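Local coordinates for alkylhydroperoxidase AhpD core: uncharacterized peroxidase-related protein (Ralstonia eutropha, PDB 2PRR), which is of unknown function but is probably an AhpD-like peroxidase that reduces peroxides through redox-active cysteines, at residues 39-44 and 54-59; 61-66 and 167-172. All blocks are in the same frame, centred on the assembly; numbering follows the deposited sequence.

Contact 1: residues 39-44 and 54-59; sequences PNVFLT and AFFAYH
Behind Val41 and Phe42, which meet Phe55 and Phe56, the carbonyl oxygen Asn40 O is gripped twice from Thr44: Thr44 N reaches it at 2.9 Å, as does Thr44 OG1, the hydroxyl being tilted 32° from the carbonyl plane. This local bonding ties the short helix 40-45, which packs apolarly onto helix 49-63 of this all-helical chain; the axes of segments 40-44 and 54-59 run roughly antiparallel, 11.8 Å apart at closest approach. The main element of the interface is the pair of rings Phe42 and Phe56, whose planes differ by 5°. Their centroids lie 4.3 Å apart, but the rings are displaced along their planes and overlap little; the shortest carbon distances between them are too doubtful to interpret. On the other face of Phe56, Phe55 CD1 sits over the ring centre, 3.8 Å above the plane. Val41 forks between the two phenylalanines. With chi1 at 64°, Val41 CG1 approaches the edge of Phe56, 4.0 Å from Phe56 CZ, while Val41 CG2 meets Phe55 CE1 at 4.1 Å. Helix 22-35 covers the ring pair through Arg27, and Phe55 carries the packing on to Leu171 and Ser172 of helix 156-179. The chemistry implies adhesion by shape and aromatic surface, without directional polar bonds.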
loop_
_atom_site.group_PDB
_atom_site.type_symbol
_atom_site.label_atom_id
_atom_site.label_comp_id
_atom_site.label_asym_id
_atom_site.label_seq_id
_atom_site.Cartn_x
_atom_site.Cartn_y
_atom_site.Cartn_z
ATOM N N PRO D 39 27.094 -23.667 -0.466
ATOM C CA PRO D 39 25.872 -22.885 -0.563
ATOM C C PRO D 39 25.707 -22.417 -1.990
ATOM O O PRO D 39 26.669 -22.025 -2.635
ATOM C CB PRO D 39 26.139 -21.715 0.360
ATOM C CG PRO D 39 27.030 -22.300 1.403
ATOM C CD PRO D 39 27.908 -23.256 0.686
ATOM N N ASN D 40 24.483 -22.446 -2.484
ATOM C CA ASN D 40 24.239 -22.139 -3.888
ATOM C C ASN D 40 24.521 -20.713 -4.325
ATOM O O ASN D 40 24.708 -20.469 -5.509
ATOM C CB ASN D 40 22.836 -22.624 -4.295
ATOM C CG ASN D 40 22.719 -24.151 -4.254
ATOM O OD1 ASN D 40 23.729 -24.883 -4.383
ATOM N ND2 ASN D 40 21.497 -24.644 -4.049
ATOM N N VAL D 41 24.614 -19.782 -3.389
ATOM C CA VAL D 41 24.887 -18.379 -3.739
ATOM C C VAL D 41 26.270 -18.287 -4.430
ATOM O O VAL D 41 26.441 -17.501 -5.364
ATOM C CB VAL D 41 24.822 -17.435 -2.474
ATOM C CG1 VAL D 41 25.930 -17.788 -1.448
ATOM C CG2 VAL D 41 24.888 -15.929 -2.852
ATOM N N PHE D 42 27.245 -19.091 -3.981
ATOM C CA PHE D 42 28.583 -19.061 -4.578
ATOM C C PHE D 42 28.587 -19.574 -6.017
ATOM O O PHE D 42 29.207 -18.989 -6.890
ATOM C CB PHE D 42 29.589 -19.918 -3.777
ATOM C CG PHE D 42 29.871 -19.413 -2.388
ATOM C CD1 PHE D 42 30.846 -18.458 -2.165
ATOM C CD2 PHE D 42 29.171 -19.916 -1.290
ATOM C CE1 PHE D 42 31.106 -17.998 -0.860
ATOM C CE2 PHE D 42 29.422 -19.449 0.006
ATOM C CZ PHE D 42 30.389 -18.495 0.211
ATOM N N LEU D 43 27.897 -20.678 -6.252
ATOM C CA LEU D 43 27.881 -21.298 -7.552
ATOM C C LEU D 43 27.055 -20.523 -8.551
ATOM O O LEU D 43 27.416 -20.454 -9.721
ATOM C CB LEU D 43 27.338 -22.715 -7.421
ATOM C CG LEU D 43 28.206 -23.627 -6.541
ATOM C CD1 LEU D 43 27.386 -24.819 -6.066
ATOM C CD2 LEU D 43 29.483 -24.047 -7.286
ATOM N N THR D 44 25.948 -19.943 -8.102
ATOM C CA THR D 44 25.075 -19.193 -9.013
ATOM C C THR D 44 25.680 -17.862 -9.420
ATOM O O THR D 44 25.609 -17.474 -10.595
ATOM C CB THR D 44 23.645 -18.986 -8.417
ATOM O OG1 THR D 44 23.730 -18.341 -7.138
ATOM C CG2 THR D 44 22.954 -20.320 -8.256
ATOM N N ALA D 54 33.130 -8.950 -6.044
ATOM C CA ALA D 54 32.674 -7.729 -5.395
ATOM C C ALA D 54 31.589 -8.001 -4.337
ATOM O O ALA D 54 31.491 -7.288 -3.328
ATOM C CB ALA D 54 32.179 -6.738 -6.450
ATOM N N PHE D 55 30.768 -9.016 -4.577
ATOM C CA PHE D 55 29.703 -9.401 -3.651
ATOM C C PHE D 55 30.321 -9.938 -2.371
ATOM O O PHE D 55 30.046 -9.442 -1.276
ATOM C CB PHE D 55 28.821 -10.487 -4.308
ATOM C CG PHE D 55 27.610 -10.908 -3.495
ATOM C CD1 PHE D 55 27.695 -11.925 -2.563
ATOM C CD2 PHE D 55 26.374 -10.301 -3.703
ATOM C CE1 PHE D 55 26.599 -12.310 -1.837
ATOM C CE2 PHE D 55 25.273 -10.686 -2.990
ATOM C CZ PHE D 55 25.375 -11.688 -2.058
ATOM N N PHE D 56 31.159 -10.952 -2.504
ATOM C CA PHE D 56 31.724 -11.562 -1.312
ATOM C C PHE D 56 32.644 -10.657 -0.536
ATOM O O PHE D 56 32.679 -10.708 0.675
ATOM C CB PHE D 56 32.300 -12.937 -1.610
ATOM C CG PHE D 56 31.239 -13.938 -1.899
ATOM C CD1 PHE D 56 30.484 -14.467 -0.865
ATOM C CD2 PHE D 56 30.925 -14.292 -3.193
ATOM C CE1 PHE D 56 29.471 -15.338 -1.128
ATOM C CE2 PHE D 56 29.915 -15.175 -3.454
ATOM C CZ PHE D 56 29.191 -15.698 -2.424
ATOM N N ALA D 57 33.342 -9.778 -1.220
ATOM C CA ALA D 57 34.162 -8.807 -0.528
ATOM C C ALA D 57 33.300 -7.853 0.283
ATOM O O ALA D 57 33.666 -7.469 1.393
ATOM C CB ALA D 57 35.013 -8.048 -1.514
ATOM N N TYR D 58 32.145 -7.457 -0.264
ATOM C CA TYR D 58 31.256 -6.567 0.460
ATOM C C TYR D 58 30.659 -7.360 1.602
ATOM O O TYR D 58 30.569 -6.866 2.717
ATOM C CB TYR D 58 30.130 -6.025 -0.436
ATOM C CG TYR D 58 29.715 -4.609 -0.102
ATOM C CD1 TYR D 58 29.562 -4.190 1.212
ATOM C CD2 TYR D 58 29.450 -3.692 -1.105
ATOM C CE1 TYR D 58 29.196 -2.888 1.512
ATOM C CE2 TYR D 58 29.068 -2.362 -0.800
ATOM C CZ TYR D 58 28.927 -1.980 0.505
ATOM O OH TYR D 58 28.538 -0.682 0.833
ATOM N N HIS D 59 30.232 -8.589 1.327
ATOM C CA HIS D 59 29.671 -9.432 2.365
ATOM C C HIS D 59 30.630 -9.586 3.571
ATOM O O HIS D 59 30.243 -9.427 4.740
ATOM C CB HIS D 59 29.313 -10.814 1.805
ATOM C CG HIS D 59 28.879 -11.784 2.862
ATOM N ND1 HIS D 59 29.755 -12.653 3.482
ATOM C CD2 HIS D 59 27.680 -11.971 3.460
ATOM C CE1 HIS D 59 29.105 -13.351 4.394
ATOM N NE2 HIS D 59 27.843 -12.959 4.397
#

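Contact 2: residues 61-66 and 167-172; sequences ALMLKD and AFFGLS
Leu62 and Met63 close against Phe168 and Phe169, joining the C-terminal end of helix 49-63 to the middle of helix 156-179. On the Leu62 side, Leu62 CD1 lies 3.7 Å from Phe168 CB, touching the root of the aromatic side chain. Met63, modelled as selenomethionine, makes a Met-aromatic contact: Met63 SE is 3.7 Å from Phe169 CE2 and 5.0 Å from the ring centroid, 78° off the ring normal, hence at the edge. Bends at chi2 (-57°) and chi3 (-77°) fold the chain back so that Met63 SE and Met63 CE both border Phe169 CE2. The two rings brace each other, Phe168 CD2 standing 3.7 Å above one face of Phe169, towards its rim. By contrast, Leu64 and Asp66 are exposed to solvent, and the carboxylate oxygens of Asp66 were not modelled, consistent with mobility. Lys65 between them is tied: Lys65 NZ bonds Asp66 O at 3.1 Å and forms a salt bridge with Asp161. Phe169 also meets His94 edge-to-face, at the histidine end of the AhpD-type Cys-X-X-Cys-X-X-X-His motif, consistent with a place near the redox site. The chemistry implies an apolar contact, with sulfur replacing selenium in the native protein, whose Met63 side also borders Arg74 and Glu75.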
loop_
_atom_site.group_PDB
_atom_site.type_symbol
_atom_site.label_atom_id
_atom_site.label_comp_id
_atom_site.label_asym_id
_atom_site.label_seq_id
_atom_site.Cartn_x
_atom_site.Cartn_y
_atom_site.Cartn_z
ATOM N N ALA D 61 33.100 -7.661 4.396
ATOM C CA ALA D 61 33.321 -6.379 5.088
ATOM C C ALA D 61 32.309 -6.029 6.199
ATOM O O ALA D 61 32.618 -5.309 7.149
ATOM C CB ALA D 61 33.366 -5.264 4.069
ATOM N N LEU D 62 31.100 -6.544 6.078
ATOM C CA LEU D 62 30.045 -6.266 7.022
ATOM C C LEU D 62 29.843 -7.395 8.021
ATOM O O LEU D 62 29.577 -7.153 9.203
ATOM C CB LEU D 62 28.748 -6.064 6.238
ATOM C CG LEU D 62 28.821 -5.030 5.116
ATOM C CD1 LEU D 62 27.511 -4.946 4.376
ATOM C CD2 LEU D 62 29.175 -3.673 5.675
HETATM N N MSE D 63 29.941 -8.630 7.546
HETATM C CA MSE D 63 29.627 -9.749 8.383
HETATM C C MSE D 63 30.861 -10.261 9.123
HETATM O O MSE D 63 30.719 -11.014 10.067
HETATM C CB MSE D 63 28.997 -10.872 7.554
HETATM C CG MSE D 63 27.843 -10.472 6.676
HETATM SE SE MSE D 63 26.427 -9.671 7.683
HETATM C CE MSE D 63 25.735 -10.961 8.347
ATOM N N LEU D 64 32.062 -9.859 8.723
ATOM C CA LEU D 64 33.263 -10.359 9.395
ATOM C C LEU D 64 34.007 -9.307 10.236
ATOM O O LEU D 64 34.839 -9.666 11.053
ATOM C CB LEU D 64 34.180 -11.054 8.388
ATOM C CG LEU D 64 33.570 -12.248 7.627
ATOM C CD1 LEU D 64 34.586 -12.947 6.758
ATOM C CD2 LEU D 64 32.996 -13.253 8.586
ATOM N N LYS D 65 33.674 -8.028 10.093
ATOM C CA LYS D 65 34.339 -6.975 10.860
ATOM C C LYS D 65 34.157 -7.101 12.364
ATOM O O LYS D 65 33.341 -7.889 12.837
ATOM C CB LYS D 65 33.798 -5.598 10.437
ATOM C CG LYS D 65 32.321 -5.346 10.772
ATOM C CD LYS D 65 31.809 -4.017 10.190
ATOM C CE LYS D 65 32.245 -2.790 10.995
ATOM N NZ LYS D 65 31.515 -2.567 12.281
ATOM N N ASP D 66 34.939 -6.332 13.119
ATOM C CA ASP D 66 34.743 -6.239 14.560
ATOM C C ASP D 66 33.635 -5.180 14.643
ATOM O O ASP D 66 33.595 -4.249 13.824
ATOM C CB ASP D 66 36.042 -5.846 15.293
ATOM C CG ASP D 66 37.129 -6.902 15.170
ATOM N N ALA D 167 21.190 -2.884 3.692
ATOM C CA ALA D 167 21.481 -2.452 2.323
ATOM C C ALA D 167 22.065 -3.530 1.436
ATOM O O ALA D 167 21.602 -3.734 0.328
ATOM C CB ALA D 167 22.368 -1.222 2.329
ATOM N N PHE D 168 23.066 -4.237 1.924
ATOM C CA PHE D 168 23.695 -5.258 1.135
ATOM C C PHE D 168 22.825 -6.498 0.900
ATOM O O PHE D 168 22.848 -7.070 -0.187
ATOM C CB PHE D 168 25.026 -5.667 1.764
ATOM C CG PHE D 168 25.630 -6.848 1.098
ATOM C CD1 PHE D 168 26.236 -6.712 -0.138
ATOM C CD2 PHE D 168 25.543 -8.108 1.677
ATOM C CE1 PHE D 168 26.782 -7.810 -0.779
ATOM C CE2 PHE D 168 26.107 -9.214 1.051
ATOM C CZ PHE D 168 26.729 -9.055 -0.176
ATOM N N PHE D 169 22.099 -6.956 1.890
ATOM C CA PHE D 169 21.188 -8.050 1.688
ATOM C C PHE D 169 19.884 -7.663 0.909
ATOM O O PHE D 169 19.206 -8.475 0.446
ATOM C CB PHE D 169 20.929 -8.792 2.985
ATOM C CG PHE D 169 22.146 -9.600 3.487
ATOM C CD1 PHE D 169 22.354 -10.886 3.087
ATOM C CD2 PHE D 169 23.058 -9.043 4.325
ATOM C CE1 PHE D 169 23.483 -11.611 3.535
ATOM C CE2 PHE D 169 24.205 -9.831 4.783
ATOM C CZ PHE D 169 24.357 -11.065 4.360
ATOM N N GLY D 170 19.632 -6.407 0.759
ATOM C CA GLY D 170 18.551 -5.935 -0.143
ATOM C C GLY D 170 19.066 -6.171 -1.564
ATOM O O GLY D 170 18.292 -6.487 -2.467
ATOM N N LEU D 171 20.388 -6.033 -1.766
ATOM C CA LEU D 171 21.018 -6.328 -3.060
ATOM C C LEU D 171 20.945 -7.843 -3.295
ATOM O O LEU D 171 20.424 -8.323 -4.313
ATOM C CB LEU D 171 22.492 -5.844 -3.065
ATOM C CG LEU D 171 23.444 -6.120 -4.245
ATOM C CD1 LEU D 171 24.734 -5.358 -4.039
ATOM C CD2 LEU D 171 23.755 -7.598 -4.423
ATOM N N SER D 172 21.484 -8.579 -2.331
ATOM C CA SER D 172 21.477 -10.029 -2.349
ATOM C C SER D 172 20.070 -10.611 -2.603
ATOM O O SER D 172 19.891 -11.499 -3.429
ATOM C CB SER D 172 22.002 -10.506 -1.016
ATOM O OG SER D 172 22.105 -11.900 -0.988
#

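Both contacts use helix 49-63, contact 1 pairing its middle with the short helix 40-45 and contact 2 its C-terminal end with helix 156-179. Contact 2 is the buried one: three of its four touching residues are buried and its centre lies about 8 Å from the chain centre. Contact 1 is partly buried, with two of four, and lies about 11 Å out. Both are apolar, but contact 1 is essentially aromatic, whereas contact 2 mixes aliphatic and aromatic groups and has charged residues near its outer end. They merge where Phe55 CZ meets Phe168 CZ at 3.5 Å and His59 CD2 meets Phe169 CZ at 3.6 Å, forming one aromatic cluster. Both also touch a second subunit, involving its Tyr58.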